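Local coordinates for endo-1,3-beta-glucanase, family GH16 (Zobellia galactanivorans, PDB 4CRQ), which probably hydrolyses internal beta-1,3-glucosidic bonds of laminarin through its GH16 catalytic module, the part of the modular laminarinase present here, at residues 17-22 with 198-203; 154-159 with 221-226; 158-163 with 169-174. The protein carries 1 engineered substitution. All coordinates share one frame; numbering follows the deposited sequence.

Contact 1: residues 17-22 with 198-203; sequences PDWVFE and ILLNMA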
loop_
_atom_site.group_PDB
_atom_site.type_symbol
_atom_site.label_atom_id
_atom_site.label_comp_id
_atom_site.label_asym_id
_atom_site.label_seq_id
_atom_site.Cartn_x
_atom_site.Cartn_y
_atom_site.Cartn_z
ATOM N N PRO A 17 15.582 -4.496 -8.436
ATOM C CA PRO A 17 16.456 -4.983 -7.343
ATOM C C PRO A 17 16.089 -4.488 -5.924
ATOM O O PRO A 17 16.726 -4.965 -4.943
ATOM C CB PRO A 17 17.848 -4.473 -7.766
ATOM C CG PRO A 17 17.557 -3.239 -8.539
ATOM C CD PRO A 17 16.247 -3.462 -9.257
ATOM N N ASP A 18 15.110 -3.576 -5.816
ATOM C CA ASP A 18 14.826 -2.933 -4.505
ATOM C C ASP A 18 13.659 -3.513 -3.719
ATOM O O ASP A 18 13.257 -2.955 -2.713
ATOM C CB ASP A 18 14.717 -1.406 -4.690
ATOM C CG ASP A 18 15.994 -0.823 -5.221
ATOM O OD1 ASP A 18 17.049 -1.098 -4.611
ATOM O OD2 ASP A 18 15.960 -0.113 -6.247
ATOM N N TRP A 19 13.147 -4.649 -4.179
ATOM C CA TRP A 19 12.030 -5.301 -3.504
ATOM C C TRP A 19 12.380 -6.563 -2.767
ATOM O O TRP A 19 13.139 -7.400 -3.264
ATOM C CB TRP A 19 10.949 -5.628 -4.522
ATOM C CG TRP A 19 10.402 -4.422 -5.243
ATOM C CD1 TRP A 19 10.774 -3.942 -6.496
ATOM C CD2 TRP A 19 9.346 -3.497 -4.774
ATOM N NE1 TRP A 19 10.043 -2.822 -6.828
ATOM C CE2 TRP A 19 9.175 -2.499 -5.842
ATOM C CE3 TRP A 19 8.548 -3.401 -3.614
ATOM C CZ2 TRP A 19 8.240 -1.456 -5.741
ATOM C CZ3 TRP A 19 7.618 -2.346 -3.525
ATOM C CH2 TRP A 19 7.468 -1.397 -4.570
ATOM N N VAL A 20 11.802 -6.687 -1.574
ATOM C CA VAL A 20 11.875 -7.855 -0.691
ATOM C C VAL A 20 10.468 -8.421 -0.637
ATOM O O VAL A 20 9.484 -7.658 -0.502
ATOM C CB VAL A 20 12.356 -7.439 0.728
ATOM C CG1 VAL A 20 12.252 -8.568 1.752
ATOM C CG2 VAL A 20 13.780 -6.903 0.649
ATOM N N PHE A 21 10.351 -9.740 -0.720
ATOM C CA PHE A 21 9.045 -10.418 -0.701
ATOM C C PHE A 21 8.788 -10.981 0.672
ATOM O O PHE A 21 9.669 -11.595 1.266
ATOM C CB PHE A 21 9.024 -11.511 -1.768
ATOM C CG PHE A 21 9.185 -10.953 -3.148
ATOM C CD1 PHE A 21 10.473 -10.721 -3.676
ATOM C CD2 PHE A 21 8.061 -10.627 -3.925
ATOM C CE1 PHE A 21 10.642 -10.181 -4.953
ATOM C CE2 PHE A 21 8.230 -10.086 -5.213
ATOM C CZ PHE A 21 9.517 -9.862 -5.723
ATOM N N GLU A 22 7.579 -10.762 1.172
ATOM C CA GLU A 22 7.156 -11.323 2.463
ATOM C C GLU A 22 6.391 -12.613 2.213
ATOM O O GLU A 22 5.812 -12.801 1.136
ATOM C CB GLU A 22 6.365 -10.293 3.262
ATOM C CG GLU A 22 7.296 -9.182 3.730
ATOM C CD GLU A 22 6.595 -8.117 4.507
ATOM O OE1 GLU A 22 5.823 -7.361 3.914
ATOM O OE2 GLU A 22 6.852 -8.045 5.732
ATOM N N ILE A 198 8.515 1.662 0.854
ATOM C CA ILE A 198 7.254 1.439 0.122
ATOM C C ILE A 198 6.813 -0.038 0.170
ATOM O O ILE A 198 7.700 -0.943 0.168
ATOM C CB ILE A 198 7.450 1.890 -1.343
ATOM C CG1 ILE A 198 7.693 3.410 -1.397
ATOM C CG2 ILE A 198 6.225 1.544 -2.231
ATOM C CD1 ILE A 198 8.199 3.954 -2.738
ATOM N N LEU A 199 5.491 -0.269 0.180
ATOM C CA LEU A 199 4.911 -1.617 0.119
ATOM C C LEU A 199 3.804 -1.669 -0.916
ATOM O O LEU A 199 3.089 -0.671 -1.150
ATOM C CB LEU A 199 4.299 -2.033 1.479
ATOM C CG LEU A 199 5.230 -1.983 2.709
ATOM C CD1 LEU A 199 5.067 -0.674 3.466
ATOM C CD2 LEU A 199 4.940 -3.132 3.662
ATOM N N LEU A 200 3.683 -2.850 -1.533
ATOM C CA LEU A 200 2.560 -3.202 -2.408
ATOM C C LEU A 200 2.067 -4.562 -1.984
ATOM O O LEU A 200 2.875 -5.477 -1.738
ATOM C CB LEU A 200 3.024 -3.277 -3.876
ATOM C CG LEU A 200 3.278 -1.944 -4.574
ATOM C CD1 LEU A 200 4.047 -2.231 -5.850
ATOM C CD2 LEU A 200 1.986 -1.172 -4.865
ATOM N N ASN A 201 0.747 -4.730 -1.929
ATOM C CA ASN A 201 0.188 -6.061 -1.609
ATOM C C ASN A 201 -1.239 -6.179 -2.038
ATOM O O ASN A 201 -1.903 -5.159 -2.351
ATOM C CB ASN A 201 0.246 -6.347 -0.078
ATOM C CG ASN A 201 -0.753 -5.478 0.717
ATOM O OD1 ASN A 201 -0.504 -4.289 0.908
ATOM N ND2 ASN A 201 -1.883 -6.054 1.155
ATOM N N MET A 202 -1.740 -7.419 -2.039
ATOM C CA MET A 202 -3.189 -7.587 -2.119
ATOM C C MET A 202 -3.598 -8.639 -1.085
ATOM O O MET A 202 -3.245 -9.822 -1.235
ATOM C CB MET A 202 -3.696 -7.950 -3.518
ATOM C CG MET A 202 -5.246 -7.967 -3.565
ATOM S SD MET A 202 -5.889 -7.796 -5.258
ATOM C CE MET A 202 -5.013 -9.083 -6.168
ATOM N N ALA A 203 -4.312 -8.217 -0.034
ATOM C CA ALA A 203 -4.801 -9.136 0.984
ATOM C C ALA A 203 -6.138 -9.739 0.523
ATOM O O ALA A 203 -6.792 -9.200 -0.399
ATOM C CB ALA A 203 -4.944 -8.434 2.334
#
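The indole of W19 is the flat group of this contact, and its six-membered ring reaches the strand of I198 and L200. CH2 does most of the touching: it lies 3.7 Å from CD1 of L200 and 4.0 Å from CG2 of I198, so this corner of the ring rests against two branched side chains that approach about a right angle apart. Beside it, CZ3 comes within 4.0 Å of the backbone O of I198. The methyl of L200 and this carbonyl both meet the ring obliquely. With CG anti to the carbonyl carbon (chi1 -60°) and the ring turned nearly at right angles to the chain (chi2 97°), the benzo end points at 198-203, although the CB of W19 does not head there. The pyrrole NE1 is used by D9, whose OD2 accepts its hydrogen, which helps hold the ring at this rotation. A second, thinner touch lies further along: OE1 of E22 is 4.3 Å from CD2 of L199. That carboxylate belongs mainly to R68, with which it forms a salt bridge, while K70 adds a weak, long ion pair.

The two segments are not direct partners in the sheet. Strand 62-70 runs between them, bonding V20 and E22 through K70 and R68 on one flank and L200 through M69 on the other. W19 and L200 both pack on V227 and I198 on V229, so this part of the contact faces strand 220-231 within the GH16 beta-sandwich, and strand 94-102 borders 196-204 through F98 and W99.

Contact 2: residues 154-159 with 221-226; sequences GQYHIY and QMLVDY. With CA (calcium ion), chain C.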
loop_
_atom_site.group_PDB
_atom_site.type_symbol
_atom_site.label_atom_id
_atom_site.label_comp_id
_atom_site.label_asym_id
_atom_site.label_seq_id
_atom_site.Cartn_x
_atom_site.Cartn_y
_atom_site.Cartn_z
ATOM N N GLY A 154 -10.993 -0.773 -12.200
ATOM C CA GLY A 154 -10.387 -1.778 -13.101
ATOM C C GLY A 154 -9.575 -1.196 -14.248
ATOM O O GLY A 154 -8.783 -1.937 -14.886
ATOM N N GLN A 155 -9.796 0.091 -14.545
ATOM C CA GLN A 155 -8.919 0.802 -15.466
ATOM C C GLN A 155 -7.678 1.261 -14.707
ATOM O O GLN A 155 -7.670 1.259 -13.451
ATOM C CB GLN A 155 -9.625 2.043 -15.993
ATOM C CG GLN A 155 -10.837 1.731 -16.867
ATOM C CD GLN A 155 -11.707 2.959 -17.129
ATOM O OE1 GLN A 155 -11.408 4.048 -16.638
ATOM N NE2 GLN A 155 -12.807 2.784 -17.896
ATOM N N TYR A 156 -6.621 1.664 -15.451
ATOM C CA TYR A 156 -5.478 2.294 -14.775
ATOM C C TYR A 156 -5.866 3.672 -14.211
ATOM O O TYR A 156 -6.619 4.429 -14.841
ATOM C CB TYR A 156 -4.270 2.472 -15.686
ATOM C CG TYR A 156 -3.586 1.158 -15.949
ATOM C CD1 TYR A 156 -2.653 0.626 -15.027
ATOM C CD2 TYR A 156 -3.863 0.431 -17.126
ATOM C CE1 TYR A 156 -2.020 -0.594 -15.267
ATOM C CE2 TYR A 156 -3.246 -0.780 -17.385
ATOM C CZ TYR A 156 -2.318 -1.301 -16.475
ATOM O OH TYR A 156 -1.723 -2.511 -16.807
ATOM N N HIS A 157 -5.335 3.968 -13.020
ATOM C CA HIS A 157 -5.392 5.298 -12.415
ATOM C C HIS A 157 -4.058 5.605 -11.798
ATOM O O HIS A 157 -3.282 4.682 -11.497
ATOM C CB HIS A 157 -6.491 5.387 -11.368
ATOM C CG HIS A 157 -7.874 5.207 -11.947
ATOM N ND1 HIS A 157 -8.586 6.237 -12.472
ATOM C CD2 HIS A 157 -8.660 4.069 -12.097
ATOM C CE1 HIS A 157 -9.779 5.768 -12.925
ATOM N NE2 HIS A 157 -9.822 4.452 -12.699
ATOM N N ILE A 158 -3.779 6.885 -11.586
ATOM C CA ILE A 158 -2.549 7.306 -10.903
ATOM C C ILE A 158 -2.897 7.574 -9.433
ATOM O O ILE A 158 -3.764 8.416 -9.139
ATOM C CB ILE A 158 -1.952 8.592 -11.511
ATOM C CG1 ILE A 158 -1.847 8.496 -13.062
ATOM C CG2 ILE A 158 -0.616 8.942 -10.822
ATOM C CD1 ILE A 158 -0.972 7.375 -13.638
ATOM N N TYR A 159 -2.221 6.863 -8.516
ATOM C CA TYR A 159 -2.432 7.079 -7.077
ATOM C C TYR A 159 -1.177 7.704 -6.516
ATOM O O TYR A 159 -0.089 7.136 -6.708
ATOM C CB TYR A 159 -2.710 5.759 -6.387
ATOM C CG TYR A 159 -3.968 5.108 -6.926
ATOM C CD1 TYR A 159 -5.232 5.517 -6.459
ATOM C CD2 TYR A 159 -3.907 4.093 -7.916
ATOM C CE1 TYR A 159 -6.387 4.940 -6.952
ATOM C CE2 TYR A 159 -5.081 3.498 -8.414
ATOM C CZ TYR A 159 -6.326 3.923 -7.926
ATOM O OH TYR A 159 -7.523 3.381 -8.361
ATOM N N GLN A 221 -6.067 -10.266 -10.388
ATOM C CA GLN A 221 -4.784 -9.623 -10.711
ATOM C C GLN A 221 -4.789 -8.140 -10.385
ATOM O O GLN A 221 -5.634 -7.395 -10.893
ATOM C CB GLN A 221 -4.425 -9.780 -12.203
ATOM C CG GLN A 221 -4.189 -11.209 -12.682
ATOM C CD GLN A 221 -3.824 -11.288 -14.160
ATOM O OE1 GLN A 221 -4.271 -10.474 -14.964
ATOM N NE2 GLN A 221 -3.014 -12.254 -14.521
ATOM N N MET A 222 -3.845 -7.726 -9.546
ATOM C CA MET A 222 -3.549 -6.300 -9.301
ATOM C C MET A 222 -2.381 -5.976 -10.254
ATOM O O MET A 222 -1.330 -6.631 -10.178
ATOM C CB MET A 222 -3.196 -6.074 -7.822
ATOM C CG MET A 222 -2.614 -4.708 -7.514
ATOM S SD MET A 222 -2.204 -4.734 -5.754
ATOM C CE MET A 222 -1.653 -3.047 -5.524
ATOM N N LEU A 223 -2.568 -4.984 -11.129
ATOM C CA LEU A 223 -1.583 -4.590 -12.142
ATOM C C LEU A 223 -0.954 -3.292 -11.753
ATOM O O LEU A 223 -1.654 -2.295 -11.565
ATOM C CB LEU A 223 -2.252 -4.451 -13.522
ATOM C CG LEU A 223 -3.041 -5.687 -14.006
ATOM C CD1 LEU A 223 -3.599 -5.400 -15.400
ATOM C CD2 LEU A 223 -2.227 -6.973 -14.035
ATOM N N VAL A 224 0.371 -3.300 -11.610
ATOM C CA VAL A 224 1.131 -2.078 -11.296
ATOM C C VAL A 224 2.105 -1.813 -12.474
ATOM O O VAL A 224 3.096 -2.549 -12.683
ATOM C CB VAL A 224 1.892 -2.178 -9.948
ATOM C CG1 VAL A 224 2.590 -0.833 -9.609
ATOM C CG2 VAL A 224 0.984 -2.612 -8.807
ATOM N N ASP A 225 1.804 -0.765 -13.245
ATOM C CA ASP A 225 2.619 -0.407 -14.406
ATOM C C ASP A 225 3.981 0.113 -13.920
ATOM O O ASP A 225 5.026 -0.225 -14.514
ATOM C CB ASP A 225 1.849 0.627 -15.234
ATOM C CG ASP A 225 2.538 1.009 -16.545
ATOM O OD1 ASP A 225 3.571 0.374 -16.967
ATOM O OD2 ASP A 225 2.042 1.985 -17.181
ATOM N N TYR A 226 4.001 0.924 -12.868
ATOM C CA TYR A 226 5.276 1.431 -12.350
ATOM C C TYR A 226 5.064 2.020 -11.000
ATOM O O TYR A 226 3.909 2.342 -10.645
ATOM C CB TYR A 226 5.894 2.508 -13.286
ATOM C CG TYR A 226 4.979 3.693 -13.626
ATOM C CD1 TYR A 226 4.667 4.701 -12.661
ATOM C CD2 TYR A 226 4.445 3.829 -14.927
ATOM C CE1 TYR A 226 3.857 5.804 -12.984
ATOM C CE2 TYR A 226 3.625 4.929 -15.259
ATOM C CZ TYR A 226 3.337 5.909 -14.288
ATOM O OH TYR A 226 2.561 6.999 -14.600
HETATM CA CA CA C . 5.697 -0.644 -16.806
HETATM O O HOH W 1 7.510 -1.312 -18.516
HETATM O O HOH W 2 6.332 1.580 -17.112
HETATM O O HOH W 3 5.034 -0.646 -19.252
#
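Y156 lays its phenol across L223 at about a right angle, and this is the densely packed end of the contact. Its OH is 3.7 Å from CD1 of L223 and 3.9 Å from CB of the same residue, while CE1 sits 4.1 Å from CB of D225. The hydroxyl's polar partner is OD1 of N49, and R85 makes a cation-pi contact with the ring. Without the phenol, as with an alanine here, L223 and CB of D225 would probably lose this partner across the contact, and OD1 of N49 its hydroxyl.

Contact is sparser at the other end, where CD1 of I158 meets only the OH of Y226, at 3.7 Å, and both residues lie near the surface. Between the two, D225 turns its CG anti to the backbone N (chi1 -175°), and its helix-like backbone angles interrupt the extended run. Carboxylate and carbonyl thus grip one calcium ion: OD1 and O of D225 are each 2.4 Å from it, and three waters fill its solvent side. The carbonyls of E10 and G48 complete the site, and OD2 of D225 is held by a salt bridge to R85.

Strands 156-159 and 221-226 run 63° apart, with strand 80-87 between them: it bonds H157 through I86 and L223 through A87. On its other flank strand 220-231 pairs with 49-59, which brings N49 to the phenol.

Contact 3: residues 158-163 with 169-174; sequences IYSVEW and KWFVDG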
loop_
_atom_site.group_PDB
_atom_site.type_symbol
_atom_site.label_atom_id
_atom_site.label_comp_id
_atom_site.label_asym_id
_atom_site.label_seq_id
_atom_site.Cartn_x
_atom_site.Cartn_y
_atom_site.Cartn_z
ATOM N N ILE A 158 -3.779 6.885 -11.586
ATOM C CA ILE A 158 -2.549 7.306 -10.903
ATOM C C ILE A 158 -2.897 7.574 -9.433
ATOM O O ILE A 158 -3.764 8.416 -9.139
ATOM C CB ILE A 158 -1.952 8.592 -11.511
ATOM C CG1 ILE A 158 -1.847 8.496 -13.062
ATOM C CG2 ILE A 158 -0.616 8.942 -10.822
ATOM C CD1 ILE A 158 -0.972 7.375 -13.638
ATOM N N TYR A 159 -2.221 6.863 -8.516
ATOM C CA TYR A 159 -2.432 7.079 -7.077
ATOM C C TYR A 159 -1.177 7.704 -6.516
ATOM O O TYR A 159 -0.089 7.136 -6.708
ATOM C CB TYR A 159 -2.710 5.759 -6.387
ATOM C CG TYR A 159 -3.968 5.108 -6.926
ATOM C CD1 TYR A 159 -5.232 5.517 -6.459
ATOM C CD2 TYR A 159 -3.907 4.093 -7.916
ATOM C CE1 TYR A 159 -6.387 4.940 -6.952
ATOM C CE2 TYR A 159 -5.081 3.498 -8.414
ATOM C CZ TYR A 159 -6.326 3.923 -7.926
ATOM O OH TYR A 159 -7.523 3.381 -8.361
ATOM N N SER A 160 -1.278 8.857 -5.826
ATOM C CA SER A 160 -0.058 9.493 -5.331
ATOM C C SER A 160 -0.293 10.228 -4.024
ATOM O O SER A 160 -1.440 10.550 -3.673
ATOM C CB SER A 160 0.481 10.484 -6.389
ATOM O OG SER A 160 -0.440 11.552 -6.560
ATOM N N VAL A 161 0.807 10.487 -3.325
ATOM C CA VAL A 161 0.819 11.426 -2.223
ATOM C C VAL A 161 1.915 12.425 -2.471
ATOM O O VAL A 161 2.960 12.040 -3.013
ATOM C CB VAL A 161 1.040 10.782 -0.820
ATOM C CG1 VAL A 161 -0.192 10.014 -0.399
ATOM C CG2 VAL A 161 2.345 9.951 -0.759
ATOM N N GLU A 162 1.690 13.680 -2.098
ATOM C CA GLU A 162 2.773 14.676 -2.025
ATOM C C GLU A 162 3.026 14.901 -0.538
ATOM O O GLU A 162 2.120 15.314 0.200
ATOM C CB GLU A 162 2.423 15.982 -2.710
ATOM C CG GLU A 162 2.455 15.899 -4.217
ATOM C CD GLU A 162 2.000 17.172 -4.910
ATOM O OE1 GLU A 162 1.594 18.164 -4.253
ATOM O OE2 GLU A 162 2.044 17.171 -6.149
ATOM N N TRP A 163 4.255 14.618 -0.114
ATOM C CA TRP A 163 4.655 14.668 1.275
ATOM C C TRP A 163 5.802 15.616 1.460
ATOM O O TRP A 163 6.829 15.406 0.856
ATOM C CB TRP A 163 5.002 13.232 1.659
ATOM C CG TRP A 163 5.725 12.968 2.955
ATOM C CD1 TRP A 163 5.626 13.660 4.173
ATOM C CD2 TRP A 163 6.665 11.891 3.198
ATOM N NE1 TRP A 163 6.438 13.094 5.125
ATOM C CE2 TRP A 163 7.097 12.020 4.601
ATOM C CE3 TRP A 163 7.190 10.852 2.413
ATOM C CZ2 TRP A 163 8.015 11.141 5.175
ATOM C CZ3 TRP A 163 8.120 9.974 3.003
ATOM C CH2 TRP A 163 8.521 10.120 4.358
ATOM N N LYS A 169 -0.502 15.249 1.188
ATOM C CA LYS A 169 -1.686 15.424 0.347
ATOM C C LYS A 169 -1.855 14.157 -0.480
ATOM O O LYS A 169 -0.852 13.609 -0.959
ATOM C CB LYS A 169 -1.545 16.656 -0.560
ATOM C CG LYS A 169 -1.372 18.001 0.159
ATOM C CD LYS A 169 -0.989 19.055 -0.869
ATOM C CE LYS A 169 -0.355 20.306 -0.268
ATOM N NZ LYS A 169 -1.326 21.389 -0.042
ATOM N N TRP A 170 -3.102 13.706 -0.669
ATOM C CA TRP A 170 -3.413 12.529 -1.492
ATOM C C TRP A 170 -4.134 12.927 -2.752
ATOM O O TRP A 170 -4.928 13.890 -2.754
ATOM C CB TRP A 170 -4.319 11.547 -0.746
ATOM C CG TRP A 170 -3.690 10.799 0.393
ATOM C CD1 TRP A 170 -3.250 9.479 0.403
ATOM C CD2 TRP A 170 -3.418 11.307 1.741
ATOM N NE1 TRP A 170 -2.730 9.145 1.619
ATOM C CE2 TRP A 170 -2.801 10.197 2.478
ATOM C CE3 TRP A 170 -3.618 12.536 2.397
ATOM C CZ2 TRP A 170 -2.406 10.321 3.813
ATOM C CZ3 TRP A 170 -3.219 12.649 3.740
ATOM C CH2 TRP A 170 -2.623 11.565 4.428
ATOM N N PHE A 171 -3.888 12.159 -3.817
ATOM C CA PHE A 171 -4.461 12.397 -5.138
ATOM C C PHE A 171 -4.801 11.099 -5.841
ATOM O O PHE A 171 -4.116 10.083 -5.636
ATOM C CB PHE A 171 -3.451 13.129 -6.044
ATOM C CG PHE A 171 -2.852 14.393 -5.439
ATOM C CD1 PHE A 171 -1.733 14.316 -4.582
ATOM C CD2 PHE A 171 -3.391 15.661 -5.719
ATOM C CE1 PHE A 171 -1.169 15.470 -4.024
ATOM C CE2 PHE A 171 -2.829 16.824 -5.157
ATOM C CZ PHE A 171 -1.721 16.730 -4.311
ATOM N N VAL A 172 -5.854 11.153 -6.661
ATOM C CA VAL A 172 -6.152 10.086 -7.616
ATOM C C VAL A 172 -6.260 10.860 -8.901
ATOM O O VAL A 172 -7.045 11.833 -8.960
ATOM C CB VAL A 172 -7.426 9.251 -7.334
ATOM C CG1 VAL A 172 -7.720 8.302 -8.515
ATOM C CG2 VAL A 172 -7.265 8.469 -6.046
ATOM N N ASP A 173 -5.457 10.457 -9.902
ATOM C CA ASP A 173 -5.446 11.119 -11.210
ATOM C C ASP A 173 -5.285 12.648 -11.062
ATOM O O ASP A 173 -5.892 13.438 -11.819
ATOM C CB ASP A 173 -6.741 10.763 -11.979
ATOM C CG ASP A 173 -6.787 9.305 -12.456
ATOM O OD1 ASP A 173 -5.716 8.673 -12.669
ATOM O OD2 ASP A 173 -7.918 8.799 -12.629
ATOM N N GLY A 174 -4.475 13.079 -10.086
ATOM C CA GLY A 174 -4.241 14.500 -9.848
ATOM C C GLY A 174 -5.282 15.251 -9.058
ATOM O O GLY A 174 -5.092 16.443 -8.804
HETATM O O HOH W 4 -2.364 11.266 -8.818
#
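V161 and W170 turn their side chains alike: chi1 of -72° and -71° sets CG1 of V161 and CG of W170 each anti to its own carbonyl carbon, so the two groups run side by side. They are a non-hydrogen-bonded pair of an antiparallel beta hairpin, strands 156-163 and 167-172. CG1 of V161 lies over one face of the indole, 3.5 Å from the centroid of the five-membered ring, a close CH-pi contact with the methyl shifted toward the rim and only 3.2 Å from CD1. NE1 of W170 is bonded to the backbone O of D117. On the same face of the sheet, CG2 of V172 reaches CD1 of Y159 at 3.6 Å, again with both side chains pointing the same way.

The opposite face carries S160, F171, E162 and K169. The F171 ring is crossed obliquely by the extended chain of E162, whose OE1 comes to 3.6 Å from CZ, and OG of S160 touches CB and CD1 of the phenylalanine. E162 and K169 do not pair through their charged ends; their link is a reciprocal pair of backbone bonds. S160 and F171 share another such pair, which together zip the two strands.

Past V172 the chain turns at D173 and G174, both with positive phi in the values of a type I' turn that leads into strand 175-181. D173 answers I158 twice: its N donates to O of I158, and its OD1 accepts from N of I158 at 2.8 Å and 171°. OD2 goes to ND1 of H157. Water 4 closes the end of the ladder, donating to O of I158, accepting from N of G174 at 3.1 Å, and lying 3.0 Å from OG of S160.

In the fold
Contacts 1 and 2 each join strands one place removed in a sheet, bridging 62-70 and 80-87 respectively, whereas contact 3 is between direct neighbours of a hairpin. Along the chain, contact 1 opens at 17-22; 154-159 and 158-163 follow, then 169-174, 198-203 and finally 221-226, so contacts 1 and 2 interlock. Their centres lie about 15 Å apart and they touch where M222 packs on L200, N201 and M202. Contacts 2 and 3, centres about 14 Å apart, share I158 and Y159 on strand 156-163. Contacts 1 and 3, centres about 20 Å apart, fall on opposite sides of the chain's centre. Contacts 2 and 3 thus follow one another along one strand, with calcium bound at contact 2.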